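Local coordinates for ABC transporter sugar binding protein (Xanthomonas axonopodis pv. citri, PDB 3UOR) that probably binds maltose or related sugars in the periplasm and delivers them to an ABC transporter for uptake into the cell, at residues V142-L147 with G362-R367; A201-D206 with P290-L295; G222-L227 with A400-L405; T286-G291 with A358-D363; G298-S303 with E366-T371. All blocks are in the same frame, centred on the assembly; numbering follows the deposited sequence.

How the interactions relate
Four of the five contacts cluster around the middle of the chain, and the fifth lies at one end of a lobe. Interactions 1 and 4 lie about 6 Å apart between centres and share helix 359-364, which faces the neighbouring strands 134-150 and 284-287 of one sheet. Interaction 5, its centre about 7 Å from that of interaction 1, continues along the chain that leaves this helix. Interaction 2 ties the loop after strand 284-287 to the end of helix 195-202 and touches interaction 3, whose centre is about 16 Å away. First segments run from 142 to 303; four second segments come later, between 358 and 405. The late C-terminal part of the chain is thus repeatedly tied back to the earlier core.

Interaction 1 of 5, residues V142-L147 with G362-R367; sequences VDTRLL and GDQLER
In the probable hinge region of this two-lobed solute-binding fold, Thr144 and Arg145, at the break in strand 134-150, meet Gln364 of helix 359-364. Gln364 sets out with CG anti to its backbone N (chi1 -176°) and stays extended, which carries its amide across to the strand. Both N-H groups of NE2 are used: one runs to Thr144 OG1 at 2.9 Å along a bent path (144°), the other to Arg145 O at 2.9 Å and nearly straight (171°). Both acceptors lie close to the amide plane, although NE2 approaches the Arg145 carbonyl from above the plane of that group. The amide oxygen, Gln364 OE1, rests 3.4 Å from Leu146 CB and accepts a bond from Leu289 N, so three bonds fix the rotation of the buried amide. Thr144 OG1 is also bonded to Ile299 O. Next along the chain, Leu365 CD2 slides past Val142 CG1 at a tight 3.5 Å and also reaches Thr144 CG2 at 3.9 Å. Arg145 itself turns away from the helix and grips Asp143 side-on, NE to OD1 at 2.9 Å and NH2 to OD2 at 3.0 Å. Long, interrupted and close to the centre of the molecule, strand 134-150 is probably one of the hinge strands between the lobes, as in MalE-like binding proteins.

Interaction 2 of 5, residues A201-D206 with P290-L295; sequences ALQQDD and PGPNGL
Gln203, directly after helix 195-202, reaches across to Pro290, Gly291 and Pro292 in the loop that follows strand 284-287, joining a helix end to a strand-connecting loop within the alpha/beta solute-binding fold. Its CB already packs on the proline ring, 3.9 Å from Pro292 CD. CG lies anti to the carbonyl carbon (chi1 -59°) and the chain then runs straight, bringing CD to 3.8 Å from Gly291 CA. At the tip the two ends of the amide part. OE1 sits 3.4 Å from Gly291 CA and 3.5 Å from Pro292 CD, and it accepts a hydrogen bond from Trp166 NE1. NE2 donates to Pro290 O at 2.9 Å; this bond is bent (149°), and the donor stands above the carbonyl plane rather than in it. NE2 has a further acceptor in Ala297 O, so both ends of the amide are engaged and its flip state is well defined. Gln203 OE1 and Pro290 O, two acceptors, come within 3.3 Å of each other; the indole N-H of Trp166, which also bonds weakly to Pro290 O, would offset their repulsion. Trp166, on helix 166-180, touches Pro292 and Gln204 as well. Gln204 folds back at its second torsion, NE2 bonding to Phe200 O, and that same nitrogen lies against the ring, 3.9 Å from Pro292 CG.

Interaction 3 of 5, residues G222-L227 with A400-L405; sequences GFRKAL and AAVQEL
Arg224 NH1 is salt-bridged to Asp399 OD2 and Arg224 NE is bonded to Arg219 O, while Val402 CG2 covers one face of the same guanidinium group. This is a helix-helix packing contact of the solute-binding fold, where helix 221-235 meets the late helix 398-412. The short segments run in roughly opposing directions, 131° apart, with a closest axis approach of 11.0 Å, a spacing bridged by Phe223, Leu227 and Arg224 on one helix and by Val402 and Leu405 on the other. Arg224 is extended from CG to NE, which carries its flat end alongside the opposite helix. There Val402 CG2 stands 3.5 Å above the guanidinium plane, over its centre. With both acceptors holding the group, its rotation is restrained and a flat face is turned to the methyl.

The other branch of Val402 points into the apolar part of the interface. CG1 sits at the edge of the Phe223 ring, near its plane and 3.9 Å from CD2, and it also lies 4.0 Å from Leu227 CD2. Phe223 CG is anti to the backbone N (chi1 -173°), which brings CE2 to 3.9 Å from Leu405 CD2; the two side chains cross at about a right angle. Phe218 packs edge-to-face with Phe223, and Met384 of helix 377-394 touches that ring too. Helix 377-394 also backs Ala401 through Val387 and Val391. Ala401 CB also meets Leu227 CD2 at 4.2 Å.

Interaction 4 of 5, residues T286-G291 with A358-D363; sequences TAPLPG and AHAFGD
Ala360, Thr286 and Pro288 bury the most surface where the end of strand 284-287 passes helix 359-364. The methyl of Ala360 points toward the strand: its CB lies 3.4 Å from Thr286 OG1, 3.6 Å from Ala287 N and 3.8 Å from Pro288 CD. Only a small side chain separates the two backbones here, and the CA atoms of Ala287 and Ala360 are 5.0 Å apart. Thr286 places OG1 between its backbone N and carbonyl carbon (chi1 59°), on the helix side. A water donates to this hydroxyl oxygen at 2.7 Å and accepts from Ala360 N at 2.9 Å, so a backbone N-H of the helix is satisfied through solvent. OG1 is bonded to Leu357 O as well. The methyl of Thr286 meets the next residue of the helix, CG2 lying obliquely to the Phe361 ring, 4.2 Å from CE2, with the two side chains crossing near a right angle. Pro288 turns its ring toward the helix and brings CG to 3.8 Å from Asp363 OD2, a carboxylate oxygen already paired with Arg367 NH2 in a salt bridge. Behind this contact, strand 284-287 pairs antiparallel with strand 134-150 through a backbone bond between Ala287 and Leu147. Leu146 of strand 134-150 packs against Ala360 and Phe361, while Trp347 of helix 344-348 touches Ala358 and Phe361.

Interaction 5 of 5, residues G298-S303 with E366-T371; sequences GIAGGS and ERVKAT
Gly298 O takes the direct backbone bond of this contact: Lys369 N donates to it at 3.1 Å, N-H...O angle 160°. Val368 CA adds a CA-H...O contact to the same oxygen at 3.3 Å. The side chain of Val368 packs beside it, CG1 coming to 3.2 Å from Ile299 O, an oxygen that also bonds Thr144 OG1 of strand 134-150. With CG1 anti to the carbonyl carbon (chi1 -64°), CG2 is turned to Ala300 CB, 3.8 Å away. Farther along, the two chains part and water takes over. One water accepts from Ala300 N at 2.9 Å and donates to Lys369 O at 2.7 Å; a second donates to Ala300 O at 3.0 Å and is also bonded to Thr371 OG1. In the next shell, Asn91 ND2 is a further partner of Ala300 O, and Lys369 NZ reaches Leu202 O at the end of helix 195-202. Ile299 points its side chain away from 366-371 and onto Leu198, Ser199 and Leu202 of that helix, while Val368 touches Val125 of helix 123-127. Gly301 is bonded to the backbone of Asp143 and the chain turns a corner at Gly302. The two connecting segments are joined by one direct hydrogen bond and two bridging waters; their central position and the run into strand 303-307 probably place them at the hinge of a two-lobed periplasmic binding protein.

Interaction 1 of 5, residues V142-L147 with G362-R367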
# COMPACT_ATOMS: atom_id res chain seq x y z
N VAL A 142 1.17 2.33 6.98
CA VAL A 142 0.37 1.66 5.96
C VAL A 142 0.17 2.60 4.77
O VAL A 142 -0.11 3.79 4.94
CB VAL A 142 -1.01 1.25 6.49
CG1 VAL A 142 -1.76 0.39 5.48
CG2 VAL A 142 -0.86 0.50 7.79
N ASP A 143 0.35 2.05 3.58
CA ASP A 143 0.01 2.75 2.36
C ASP A 143 -1.18 2.01 1.76
O ASP A 143 -1.10 0.81 1.51
CB ASP A 143 1.21 2.72 1.41
CG ASP A 143 0.87 3.21 0.01
OD1 ASP A 143 -0.27 3.68 -0.22
OD2 ASP A 143 1.76 3.13 -0.85
N THR A 144 -2.29 2.71 1.57
CA THR A 144 -3.40 2.13 0.83
C THR A 144 -3.98 3.21 -0.09
O THR A 144 -3.73 4.39 0.13
CB THR A 144 -4.47 1.54 1.77
OG1 THR A 144 -5.42 0.78 1.00
CG2 THR A 144 -5.20 2.65 2.48
N ARG A 145 -4.74 2.80 -1.11
CA ARG A 145 -5.18 3.73 -2.15
C ARG A 145 -6.69 3.86 -2.16
O ARG A 145 -7.40 2.87 -2.07
CB ARG A 145 -4.72 3.21 -3.53
CG ARG A 145 -3.21 2.91 -3.60
CD ARG A 145 -2.41 4.14 -3.19
NE ARG A 145 -0.99 3.84 -3.04
CZ ARG A 145 -0.14 3.72 -4.06
NH1 ARG A 145 -0.57 3.86 -5.31
NH2 ARG A 145 1.15 3.44 -3.82
N LEU A 146 -7.20 5.08 -2.24
CA LEU A 146 -8.64 5.29 -2.20
C LEU A 146 -8.94 6.56 -3.00
O LEU A 146 -8.04 7.10 -3.65
CB LEU A 146 -9.14 5.36 -0.74
CG LEU A 146 -8.44 6.30 0.25
CD1 LEU A 146 -8.44 7.73 -0.28
CD2 LEU A 146 -9.07 6.25 1.68
N LEU A 147 -10.18 7.05 -2.96
CA LEU A 147 -10.55 8.17 -3.83
C LEU A 147 -10.40 9.55 -3.21
O LEU A 147 -11.04 9.85 -2.22
CB LEU A 147 -12.00 8.03 -4.30
CG LEU A 147 -12.37 6.71 -4.97
CD1 LEU A 147 -13.88 6.62 -5.11
CD2 LEU A 147 -11.70 6.57 -6.34
N GLY A 362 -8.59 5.66 7.55
CA GLY A 362 -8.74 4.91 8.78
C GLY A 362 -9.86 3.90 8.63
O GLY A 362 -9.75 2.78 9.09
N ASP A 363 -10.93 4.29 7.96
CA ASP A 363 -12.01 3.33 7.70
C ASP A 363 -11.57 2.19 6.76
O ASP A 363 -11.90 1.01 7.00
CB ASP A 363 -13.22 4.06 7.10
CG ASP A 363 -14.41 3.14 6.90
OD1 ASP A 363 -15.03 2.73 7.89
OD2 ASP A 363 -14.72 2.83 5.75
N GLN A 364 -10.84 2.52 5.70
CA GLN A 364 -10.47 1.49 4.70
C GLN A 364 -9.49 0.46 5.27
O GLN A 364 -9.51 -0.71 4.89
CB GLN A 364 -9.85 2.12 3.44
CG GLN A 364 -9.55 1.09 2.32
CD GLN A 364 -9.35 1.76 0.97
OE1 GLN A 364 -10.25 2.40 0.46
NE2 GLN A 364 -8.17 1.58 0.38
N LEU A 365 -8.65 0.92 6.20
CA LEU A 365 -7.68 0.06 6.85
C LEU A 365 -8.33 -1.14 7.51
O LEU A 365 -7.68 -2.17 7.71
CB LEU A 365 -6.82 0.83 7.87
CG LEU A 365 -5.89 1.83 7.18
CD1 LEU A 365 -4.93 2.44 8.18
CD2 LEU A 365 -5.12 1.13 6.11
N GLU A 366 -9.62 -1.04 7.83
CA GLU A 366 -10.30 -2.18 8.47
C GLU A 366 -10.49 -3.30 7.46
O GLU A 366 -10.79 -4.42 7.86
CB GLU A 366 -11.67 -1.78 9.02
CG GLU A 366 -11.63 -0.87 10.24
CD GLU A 366 -11.13 -1.57 11.50
OE1 GLU A 366 -10.93 -2.81 11.47
OE2 GLU A 366 -10.93 -0.86 12.52
N ARG A 367 -10.33 -3.00 6.17
CA ARG A 367 -10.68 -3.95 5.13
C ARG A 367 -9.50 -4.34 4.21
O ARG A 367 -9.64 -5.24 3.37
CB ARG A 367 -11.85 -3.40 4.29
CG ARG A 367 -13.17 -3.22 5.09
CD ARG A 367 -14.30 -2.66 4.20
NE ARG A 367 -13.99 -1.31 3.71
CZ ARG A 367 -14.26 -0.20 4.40
NH1 ARG A 367 -14.83 -0.29 5.60
NH2 ARG A 367 -13.95 0.99 3.89

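Interaction 2 of 5, residues A201-D206 with P290-L295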
# COMPACT_ATOMS: atom_id res chain seq x y z
N ALA A 201 -8.99 -6.02 -7.63
CA ALA A 201 -8.84 -7.48 -7.66
C ALA A 201 -8.82 -8.05 -6.24
O ALA A 201 -9.36 -9.14 -5.98
CB ALA A 201 -7.58 -7.88 -8.42
N LEU A 202 -8.20 -7.31 -5.32
CA LEU A 202 -8.23 -7.69 -3.91
C LEU A 202 -9.63 -7.67 -3.30
O LEU A 202 -9.84 -8.26 -2.25
CB LEU A 202 -7.30 -6.80 -3.08
CG LEU A 202 -5.83 -7.01 -3.37
CD1 LEU A 202 -5.00 -5.96 -2.62
CD2 LEU A 202 -5.47 -8.39 -2.94
N GLN A 203 -10.59 -6.98 -3.93
CA GLN A 203 -11.96 -6.96 -3.40
C GLN A 203 -12.77 -8.23 -3.72
O GLN A 203 -13.95 -8.29 -3.41
CB GLN A 203 -12.73 -5.72 -3.88
CG GLN A 203 -12.08 -4.41 -3.47
CD GLN A 203 -12.80 -3.24 -4.05
OE1 GLN A 203 -13.49 -3.36 -5.07
NE2 GLN A 203 -12.65 -2.09 -3.41
N GLN A 204 -12.14 -9.23 -4.34
CA GLN A 204 -12.86 -10.42 -4.78
C GLN A 204 -12.61 -11.54 -3.79
O GLN A 204 -11.62 -11.51 -3.08
CB GLN A 204 -12.38 -10.86 -6.18
CG GLN A 204 -12.39 -9.74 -7.25
CD GLN A 204 -13.72 -8.97 -7.29
OE1 GLN A 204 -14.79 -9.57 -7.34
NE2 GLN A 204 -13.64 -7.63 -7.24
N ASP A 205 -13.47 -12.55 -3.78
CA ASP A 205 -13.38 -13.63 -2.81
C ASP A 205 -12.27 -14.61 -3.10
O ASP A 205 -11.82 -15.33 -2.20
CB ASP A 205 -14.69 -14.41 -2.76
CG ASP A 205 -15.76 -13.66 -2.02
OD1 ASP A 205 -15.41 -12.91 -1.09
OD2 ASP A 205 -16.95 -13.82 -2.38
N ASP A 206 -11.85 -14.68 -4.35
CA ASP A 206 -10.81 -15.64 -4.67
C ASP A 206 -9.43 -15.00 -4.65
O ASP A 206 -9.29 -13.78 -4.56
CB ASP A 206 -11.12 -16.46 -5.95
CG ASP A 206 -11.14 -15.61 -7.21
OD1 ASP A 206 -11.05 -14.38 -7.09
OD2 ASP A 206 -11.22 -16.20 -8.33
N PRO A 290 -14.98 2.16 -3.30
CA PRO A 290 -16.18 1.33 -3.44
C PRO A 290 -15.82 -0.12 -3.74
O PRO A 290 -14.80 -0.37 -4.38
CB PRO A 290 -16.90 1.95 -4.63
CG PRO A 290 -16.42 3.39 -4.64
CD PRO A 290 -15.01 3.34 -4.20
N GLY A 291 -16.63 -1.06 -3.28
CA GLY A 291 -16.45 -2.46 -3.62
C GLY A 291 -17.70 -3.00 -4.31
O GLY A 291 -18.68 -2.27 -4.46
N PRO A 292 -17.67 -4.27 -4.73
CA PRO A 292 -18.80 -4.87 -5.45
C PRO A 292 -20.15 -4.76 -4.73
O PRO A 292 -21.18 -4.49 -5.38
CB PRO A 292 -18.38 -6.34 -5.58
CG PRO A 292 -16.87 -6.29 -5.60
CD PRO A 292 -16.47 -5.13 -4.74
N ASN A 293 -20.14 -4.97 -3.41
CA ASN A 293 -21.36 -5.01 -2.61
C ASN A 293 -21.42 -3.95 -1.53
O ASN A 293 -22.34 -3.93 -0.73
CB ASN A 293 -21.48 -6.37 -1.95
CG ASN A 293 -21.47 -7.48 -2.96
OD1 ASN A 293 -22.27 -7.47 -3.90
ND2 ASN A 293 -20.55 -8.41 -2.81
N GLY A 294 -20.43 -3.07 -1.51
CA GLY A 294 -20.31 -2.07 -0.47
C GLY A 294 -18.86 -1.68 -0.39
O GLY A 294 -18.04 -2.12 -1.21
N LEU A 295 -18.53 -0.83 0.57
CA LEU A 295 -17.16 -0.39 0.74
C LEU A 295 -16.28 -1.63 0.81
O LEU A 295 -16.58 -2.55 1.57
CB LEU A 295 -17.03 0.45 2.00
CG LEU A 295 -17.72 1.80 1.87
CD1 LEU A 295 -17.39 2.68 3.08
CD2 LEU A 295 -17.21 2.44 0.60

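Interaction 3 of 5, residues G222-L227 with A400-L405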
# COMPACT_ATOMS: atom_id res chain seq x y z
N GLY A 222 -12.57 -13.88 -10.14
CA GLY A 222 -12.34 -12.62 -9.46
C GLY A 222 -11.52 -11.67 -10.32
O GLY A 222 -11.92 -10.52 -10.54
N PHE A 223 -10.38 -12.14 -10.80
CA PHE A 223 -9.59 -11.23 -11.63
C PHE A 223 -10.33 -10.80 -12.90
O PHE A 223 -10.29 -9.61 -13.28
CB PHE A 223 -8.19 -11.74 -11.97
CG PHE A 223 -7.36 -10.70 -12.67
CD1 PHE A 223 -6.89 -9.60 -11.97
CD2 PHE A 223 -7.13 -10.77 -14.04
CE1 PHE A 223 -6.16 -8.61 -12.60
CE2 PHE A 223 -6.39 -9.78 -14.69
CZ PHE A 223 -5.92 -8.69 -13.97
N ARG A 224 -11.06 -11.72 -13.51
CA ARG A 224 -11.87 -11.37 -14.68
C ARG A 224 -12.89 -10.28 -14.36
O ARG A 224 -13.17 -9.42 -15.20
CB ARG A 224 -12.59 -12.59 -15.25
CG ARG A 224 -11.65 -13.60 -15.91
CD ARG A 224 -12.48 -14.78 -16.38
NE ARG A 224 -11.71 -15.88 -16.95
CZ ARG A 224 -11.46 -16.03 -18.25
NH1 ARG A 224 -11.89 -15.12 -19.11
NH2 ARG A 224 -10.80 -17.08 -18.68
N LYS A 225 -13.46 -10.32 -13.16
CA LYS A 225 -14.48 -9.33 -12.77
C LYS A 225 -13.76 -7.97 -12.57
O LYS A 225 -14.21 -6.93 -13.05
CB LYS A 225 -15.21 -9.77 -11.50
CG LYS A 225 -16.52 -9.05 -11.20
CD LYS A 225 -16.99 -9.38 -9.76
CE LYS A 225 -18.48 -9.08 -9.49
NZ LYS A 225 -18.86 -7.65 -9.56
N ALA A 226 -12.61 -8.01 -11.91
CA ALA A 226 -11.82 -6.80 -11.65
C ALA A 226 -11.29 -6.17 -12.94
O ALA A 226 -11.39 -4.94 -13.16
CB ALA A 226 -10.65 -7.12 -10.68
N LEU A 227 -10.72 -7.00 -13.80
CA LEU A 227 -10.33 -6.54 -15.14
C LEU A 227 -11.51 -5.90 -15.88
O LEU A 227 -11.38 -4.83 -16.47
CB LEU A 227 -9.76 -7.70 -16.00
CG LEU A 227 -9.27 -7.28 -17.39
CD1 LEU A 227 -8.18 -6.18 -17.23
CD2 LEU A 227 -8.71 -8.49 -18.15
N ALA A 400 -7.98 -13.39 -23.82
CA ALA A 400 -6.59 -13.49 -24.26
C ALA A 400 -5.70 -12.94 -23.15
O ALA A 400 -4.66 -13.51 -22.84
CB ALA A 400 -6.34 -12.68 -25.58
N ALA A 401 -6.10 -11.81 -22.59
CA ALA A 401 -5.32 -11.13 -21.55
C ALA A 401 -5.05 -12.08 -20.40
O ALA A 401 -3.89 -12.31 -20.05
CB ALA A 401 -6.07 -9.90 -21.03
N VAL A 402 -6.09 -12.66 -19.82
CA VAL A 402 -5.91 -13.46 -18.59
C VAL A 402 -5.19 -14.79 -18.87
O VAL A 402 -4.43 -15.30 -18.04
CB VAL A 402 -7.25 -13.67 -17.83
CG1 VAL A 402 -7.88 -12.31 -17.49
CG2 VAL A 402 -8.22 -14.48 -18.68
N GLN A 403 -5.40 -15.33 -20.05
CA GLN A 403 -4.71 -16.55 -20.47
C GLN A 403 -3.21 -16.28 -20.55
O GLN A 403 -2.37 -17.06 -20.06
CB GLN A 403 -5.24 -16.98 -21.85
CG GLN A 403 -4.58 -18.23 -22.40
CD GLN A 403 -5.51 -19.42 -22.40
OE1 GLN A 403 -6.74 -19.27 -22.32
NE2 GLN A 403 -4.94 -20.63 -22.47
N GLU A 404 -2.89 -15.17 -21.18
CA GLU A 404 -1.50 -14.78 -21.39
C GLU A 404 -0.86 -14.42 -20.06
O GLU A 404 0.27 -14.81 -19.79
CB GLU A 404 -1.45 -13.58 -22.34
CG GLU A 404 -0.06 -13.02 -22.53
CD GLU A 404 0.03 -11.95 -23.61
OE1 GLU A 404 -0.95 -11.71 -24.36
OE2 GLU A 404 1.11 -11.34 -23.71
N LEU A 405 -1.59 -13.69 -19.21
CA LEU A 405 -1.06 -13.31 -17.89
C LEU A 405 -0.71 -14.56 -17.08
O LEU A 405 0.40 -14.67 -16.58
CB LEU A 405 -2.03 -12.42 -17.13
CG LEU A 405 -1.61 -11.87 -15.77
CD1 LEU A 405 -0.23 -11.20 -15.81
CD2 LEU A 405 -2.66 -10.88 -15.30

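Interaction 4 of 5, residues T286-G291 with A358-D363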
# COMPACT_ATOMS: atom_id res chain seq x y z
N THR A 286 -11.55 12.84 0.84
CA THR A 286 -11.14 11.49 0.55
C THR A 286 -12.30 10.55 0.90
O THR A 286 -13.06 10.84 1.81
CB THR A 286 -9.92 11.13 1.39
OG1 THR A 286 -10.26 11.27 2.77
CG2 THR A 286 -8.76 12.05 1.10
N ALA A 287 -12.44 9.45 0.17
CA ALA A 287 -13.52 8.50 0.43
C ALA A 287 -12.99 7.10 0.22
O ALA A 287 -12.18 6.88 -0.67
CB ALA A 287 -14.74 8.75 -0.52
N PRO A 288 -13.45 6.15 1.02
CA PRO A 288 -12.86 4.82 0.86
C PRO A 288 -13.29 4.20 -0.46
O PRO A 288 -14.24 4.67 -1.08
CB PRO A 288 -13.38 4.05 2.08
CG PRO A 288 -14.58 4.79 2.54
CD PRO A 288 -14.47 6.22 2.07
N LEU A 289 -12.60 3.15 -0.90
CA LEU A 289 -12.80 2.58 -2.22
C LEU A 289 -14.12 1.82 -2.33
O LEU A 289 -14.38 0.93 -1.52
CB LEU A 289 -11.62 1.62 -2.49
CG LEU A 289 -11.03 1.44 -3.89
CD1 LEU A 289 -10.71 2.79 -4.54
CD2 LEU A 289 -9.81 0.54 -3.84
N PRO A 290 -14.98 2.16 -3.30
CA PRO A 290 -16.18 1.33 -3.44
C PRO A 290 -15.82 -0.12 -3.74
O PRO A 290 -14.80 -0.37 -4.38
CB PRO A 290 -16.90 1.95 -4.63
CG PRO A 290 -16.42 3.39 -4.64
CD PRO A 290 -15.01 3.34 -4.20
N GLY A 291 -16.63 -1.06 -3.28
CA GLY A 291 -16.45 -2.46 -3.62
C GLY A 291 -17.70 -3.00 -4.31
O GLY A 291 -18.68 -2.27 -4.46
N ALA A 358 -8.31 12.28 7.01
CA ALA A 358 -7.71 11.01 7.38
C ALA A 358 -8.79 9.94 7.53
O ALA A 358 -8.52 8.75 7.38
CB ALA A 358 -6.89 11.14 8.68
N HIS A 359 -10.02 10.37 7.79
CA HIS A 359 -11.07 9.43 8.19
C HIS A 359 -11.23 8.27 7.19
O HIS A 359 -11.40 7.12 7.57
CB HIS A 359 -12.41 10.17 8.38
CG HIS A 359 -13.56 9.27 8.69
ND1 HIS A 359 -13.98 9.02 9.98
CD2 HIS A 359 -14.37 8.55 7.88
CE1 HIS A 359 -15.00 8.19 9.95
NE2 HIS A 359 -15.26 7.89 8.69
N ALA A 360 -11.20 8.60 5.90
CA ALA A 360 -11.47 7.59 4.88
C ALA A 360 -10.41 6.49 4.88
O ALA A 360 -10.74 5.31 4.76
CB ALA A 360 -11.58 8.25 3.50
N PHE A 361 -9.15 6.89 5.05
CA PHE A 361 -8.06 5.93 5.20
C PHE A 361 -8.25 5.05 6.43
O PHE A 361 -8.11 3.83 6.35
CB PHE A 361 -6.73 6.66 5.30
CG PHE A 361 -6.32 7.32 4.01
CD1 PHE A 361 -5.86 6.55 2.94
CD2 PHE A 361 -6.38 8.70 3.88
CE1 PHE A 361 -5.47 7.15 1.74
CE2 PHE A 361 -6.00 9.32 2.68
CZ PHE A 361 -5.54 8.53 1.61
N GLY A 362 -8.59 5.66 7.55
CA GLY A 362 -8.74 4.91 8.78
C GLY A 362 -9.86 3.90 8.63
O GLY A 362 -9.75 2.78 9.09
N ASP A 363 -10.93 4.29 7.96
CA ASP A 363 -12.01 3.33 7.70
C ASP A 363 -11.57 2.19 6.76
O ASP A 363 -11.90 1.01 7.00
CB ASP A 363 -13.22 4.06 7.10
CG ASP A 363 -14.41 3.14 6.90
OD1 ASP A 363 -15.03 2.73 7.89
OD2 ASP A 363 -14.72 2.83 5.75
O HOH W 1 -12.07 11.10 4.74

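Interaction 5 of 5, residues G298-S303 with E366-T371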
# COMPACT_ATOMS: atom_id res chain seq x y z
N GLY A 298 -8.85 -3.04 0.04
CA GLY A 298 -7.89 -2.24 -0.68
C GLY A 298 -6.54 -2.83 -0.38
O GLY A 298 -6.44 -3.88 0.26
N ILE A 299 -5.49 -2.16 -0.84
CA ILE A 299 -4.12 -2.66 -0.69
C ILE A 299 -3.62 -2.46 0.76
O ILE A 299 -3.92 -1.44 1.38
CB ILE A 299 -3.21 -1.89 -1.66
CG1 ILE A 299 -3.32 -2.49 -3.07
CG2 ILE A 299 -1.77 -1.93 -1.25
CD1 ILE A 299 -2.88 -1.52 -4.13
N ALA A 300 -2.88 -3.43 1.29
CA ALA A 300 -2.20 -3.28 2.57
C ALA A 300 -0.73 -3.02 2.32
O ALA A 300 0.12 -3.89 2.56
CB ALA A 300 -2.39 -4.53 3.40
N GLY A 301 -0.42 -1.84 1.80
CA GLY A 301 0.95 -1.52 1.41
C GLY A 301 1.63 -0.85 2.58
O GLY A 301 1.04 -0.73 3.65
N GLY A 302 2.85 -0.39 2.38
CA GLY A 302 3.56 0.34 3.40
C GLY A 302 4.77 -0.45 3.84
O GLY A 302 5.26 -1.30 3.09
N SER A 303 5.26 -0.20 5.05
CA SER A 303 6.51 -0.78 5.52
C SER A 303 6.35 -1.42 6.89
O SER A 303 5.45 -1.07 7.64
CB SER A 303 7.60 0.28 5.61
OG SER A 303 7.95 0.75 4.32
N GLU A 366 -9.62 -1.04 7.83
CA GLU A 366 -10.30 -2.18 8.47
C GLU A 366 -10.49 -3.30 7.46
O GLU A 366 -10.79 -4.42 7.86
CB GLU A 366 -11.67 -1.78 9.02
CG GLU A 366 -11.63 -0.87 10.24
CD GLU A 366 -11.13 -1.57 11.50
OE1 GLU A 366 -10.93 -2.81 11.47
OE2 GLU A 366 -10.93 -0.86 12.52
N ARG A 367 -10.33 -3.00 6.17
CA ARG A 367 -10.68 -3.95 5.13
C ARG A 367 -9.50 -4.34 4.21
O ARG A 367 -9.64 -5.24 3.37
CB ARG A 367 -11.85 -3.40 4.29
CG ARG A 367 -13.17 -3.22 5.09
CD ARG A 367 -14.30 -2.66 4.20
NE ARG A 367 -13.99 -1.31 3.71
CZ ARG A 367 -14.26 -0.20 4.40
NH1 ARG A 367 -14.83 -0.29 5.60
NH2 ARG A 367 -13.95 0.99 3.89
N VAL A 368 -8.35 -3.68 4.36
CA VAL A 368 -7.22 -3.96 3.48
C VAL A 368 -6.80 -5.42 3.62
O VAL A 368 -6.97 -6.02 4.68
CB VAL A 368 -6.02 -3.00 3.71
CG1 VAL A 368 -6.43 -1.58 3.36
CG2 VAL A 368 -5.52 -3.11 5.13
N LYS A 369 -6.29 -5.99 2.53
CA LYS A 369 -5.92 -7.41 2.44
C LYS A 369 -4.50 -7.52 1.96
O LYS A 369 -4.12 -6.79 1.04
CB LYS A 369 -6.78 -8.16 1.40
CG LYS A 369 -8.20 -8.55 1.78
CD LYS A 369 -8.84 -9.39 0.63
CE LYS A 369 -10.37 -9.53 0.80
NZ LYS A 369 -11.11 -10.15 -0.38
N ALA A 370 -3.74 -8.48 2.51
CA ALA A 370 -2.38 -8.75 2.06
C ALA A 370 -2.39 -9.43 0.68
O ALA A 370 -3.29 -10.21 0.37
CB ALA A 370 -1.65 -9.62 3.06
N THR A 371 -1.41 -9.10 -0.15
CA THR A 371 -1.22 -9.78 -1.45
C THR A 371 -0.54 -11.12 -1.18
O THR A 371 0.06 -11.29 -0.11
CB THR A 371 -0.33 -8.94 -2.37
OG1 THR A 371 0.67 -8.27 -1.58
CG2 THR A 371 -1.15 -7.89 -3.07
O HOH W 2 0.53 -6.49 1.07
O HOH W 3 -2.10 -5.69 -0.39